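Local coordinates for RIM-binding protein, isoform F (Drosophila melanogaster, PDB 6Q9M), which probably links synaptic vesicle recruitment to release sites at the presynaptic active zone, using an array of fibronectin type III domains, at residues H43-G48 against R74-S79. Numbering follows the deposited sequence.
Sequences HVYVDG and RISVRS
His43 and Tyr45 pair through the backbone with Arg78 and Ser76, so that residues 43-46 run antiparallel to 74-79, at 157°, with Tyr45 N to Ser76 O (2.9 Å) almost straight. Asp47 closes the ladder twice: its N gives to Arg74 O, and its OD1 accepts from Arg74 N at 2.9 Å, while OD2 bonds His73. On one face of the sheet Val44, Val46, Ile75 and Val77 form an apolar layer, Val46 CG2 lying 4.1 Å from Ile75 CG1, and strand 23-29 packs against Val44 and Ile75. On the other face the Arg78 guanidinium lies flat over the Tyr45 ring, planes 16° apart, in a cation-pi stack with CZ 3.9 Å from the ring centroid. Asp89 OD2 takes both a salt bridge from Arg78 NE and a hydrogen bond with Ser76 OG, so the two share one carboxylate oxygen. An alanine in place of Tyr45 would probably leave the guanidinium without its aromatic platform and freer to turn about the Asp89 bridge. Within this fibronectin type III domain, the four aliphatic residues thus make an apolar side, whereas across the sheet the Arg78 charge is probably balanced by Asp89 and steadied by the face of the Tyr45 ring.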
loop_
_atom_site.group_PDB
_atom_site.type_symbol
_atom_site.label_atom_id
_atom_site.label_comp_id
_atom_site.label_asym_id
_atom_site.label_seq_id
_atom_site.Cartn_x
_atom_site.Cartn_y
_atom_site.Cartn_z
ATOM N N HIS A 43 -2.523 -21.063 1.860
ATOM C CA HIS A 43 -1.780 -20.694 3.056
ATOM C C HIS A 43 -2.690 -19.830 3.916
ATOM O O HIS A 43 -3.160 -18.778 3.464
ATOM C CB HIS A 43 -0.511 -19.920 2.708
ATOM C CG HIS A 43 0.636 -20.775 2.284
ATOM N ND1 HIS A 43 0.569 -22.149 2.244
ATOM C CD2 HIS A 43 1.887 -20.447 1.882
ATOM C CE1 HIS A 43 1.732 -22.636 1.843
ATOM N NE2 HIS A 43 2.548 -21.624 1.614
ATOM N N VAL A 44 -2.948 -20.269 5.146
ATOM C CA VAL A 44 -3.793 -19.526 6.073
ATOM C C VAL A 44 -2.900 -18.798 7.060
ATOM O O VAL A 44 -2.043 -19.416 7.706
ATOM C CB VAL A 44 -4.776 -20.453 6.797
ATOM C CG1 VAL A 44 -5.744 -19.627 7.616
ATOM C CG2 VAL A 44 -5.518 -21.296 5.775
ATOM N N TYR A 45 -3.084 -17.486 7.162
ATOM C CA TYR A 45 -2.307 -16.638 8.057
ATOM C C TYR A 45 -3.195 -16.032 9.130
ATOM O O TYR A 45 -4.372 -15.739 8.894
ATOM C CB TYR A 45 -1.621 -15.510 7.304
ATOM C CG TYR A 45 -0.571 -15.981 6.330
ATOM C CD1 TYR A 45 -0.933 -16.489 5.091
ATOM C CD2 TYR A 45 0.776 -15.921 6.651
ATOM C CE1 TYR A 45 0.011 -16.922 4.201
ATOM C CE2 TYR A 45 1.728 -16.356 5.756
ATOM C CZ TYR A 45 1.337 -16.853 4.531
ATOM O OH TYR A 45 2.271 -17.290 3.620
ATOM N N VAL A 46 -2.609 -15.826 10.309
ATOM C CA VAL A 46 -3.246 -15.076 11.386
ATOM C C VAL A 46 -2.237 -14.041 11.867
ATOM O O VAL A 46 -1.121 -14.397 12.270
ATOM C CB VAL A 46 -3.697 -15.997 12.539
ATOM C CG1 VAL A 46 -4.255 -15.193 13.691
ATOM C CG2 VAL A 46 -4.750 -16.987 12.048
ATOM N N ASP A 47 -2.619 -12.769 11.802
ATOM C CA ASP A 47 -1.724 -11.642 12.066
ATOM C C ASP A 47 -0.361 -11.853 11.417
ATOM O O ASP A 47 0.687 -11.659 12.032
ATOM C CB ASP A 47 -1.577 -11.380 13.562
ATOM C CG ASP A 47 -2.908 -11.428 14.299
ATOM O OD1 ASP A 47 -3.939 -11.081 13.685
ATOM O OD2 ASP A 47 -2.925 -11.821 15.490
ATOM N N GLY A 48 -0.375 -12.286 10.160
ATOM C CA GLY A 48 0.850 -12.440 9.406
ATOM C C GLY A 48 1.597 -13.746 9.593
ATOM O O GLY A 48 2.562 -13.987 8.860
ATOM N N ARG A 74 -6.424 -10.469 12.424
ATOM C CA ARG A 74 -6.591 -10.419 10.980
ATOM C C ARG A 74 -6.271 -11.793 10.420
ATOM O O ARG A 74 -5.158 -12.304 10.617
ATOM C CB ARG A 74 -5.692 -9.373 10.332
ATOM C CG ARG A 74 -5.836 -9.386 8.807
ATOM C CD ARG A 74 -4.920 -8.403 8.106
ATOM N NE ARG A 74 -5.265 -7.021 8.415
ATOM C CZ ARG A 74 -6.277 -6.353 7.851
ATOM N NH1 ARG A 74 -7.062 -6.936 6.960
ATOM N NH2 ARG A 74 -6.506 -5.096 8.189
ATOM N N ILE A 75 -7.244 -12.395 9.748
ATOM C CA ILE A 75 -7.054 -13.679 9.091
ATOM C C ILE A 75 -7.064 -13.480 7.592
ATOM O O ILE A 75 -7.862 -12.694 7.061
ATOM C CB ILE A 75 -8.132 -14.672 9.548
ATOM C CG1 ILE A 75 -8.027 -14.750 11.082
ATOM C CG2 ILE A 75 -7.948 -16.034 8.819
ATOM C CD1 ILE A 75 -8.875 -15.786 11.735
ATOM N N SER A 76 -6.187 -14.200 6.912
ATOM C CA SER A 76 -6.047 -14.024 5.480
ATOM C C SER A 76 -5.677 -15.365 4.867
ATOM O O SER A 76 -5.099 -16.217 5.543
ATOM C CB SER A 76 -5.002 -12.944 5.183
ATOM O OG SER A 76 -3.703 -13.478 5.395
ATOM N N VAL A 77 -6.022 -15.555 3.594
ATOM C CA VAL A 77 -5.707 -16.786 2.872
ATOM C C VAL A 77 -5.027 -16.443 1.553
ATOM O O VAL A 77 -5.465 -15.544 0.819
ATOM C CB VAL A 77 -6.971 -17.640 2.618
ATOM C CG1 VAL A 77 -6.596 -18.958 1.937
ATOM C CG2 VAL A 77 -7.731 -17.908 3.928
ATOM N N ARG A 78 -3.963 -17.176 1.247
ATOM C CA ARG A 78 -3.164 -16.943 0.059
ATOM C C ARG A 78 -3.190 -18.167 -0.831
ATOM O O ARG A 78 -3.038 -19.298 -0.349
ATOM C CB ARG A 78 -1.717 -16.627 0.422
ATOM C CG ARG A 78 -1.537 -15.336 1.177
ATOM C CD ARG A 78 -0.086 -14.913 1.188
ATOM N NE ARG A 78 0.222 -14.252 2.445
ATOM C CZ ARG A 78 1.418 -13.793 2.787
ATOM N NH1 ARG A 78 2.443 -13.916 1.950
ATOM N NH2 ARG A 78 1.577 -13.208 3.970
ATOM N N SER A 79 -3.378 -17.926 -2.127
ATOM C CA SER A 79 -3.208 -18.956 -3.135
ATOM C C SER A 79 -1.726 -19.207 -3.337
ATOM O O SER A 79 -0.936 -18.268 -3.420
ATOM C CB SER A 79 -3.830 -18.515 -4.461
ATOM O OG SER A 79 -5.243 -18.513 -4.417
#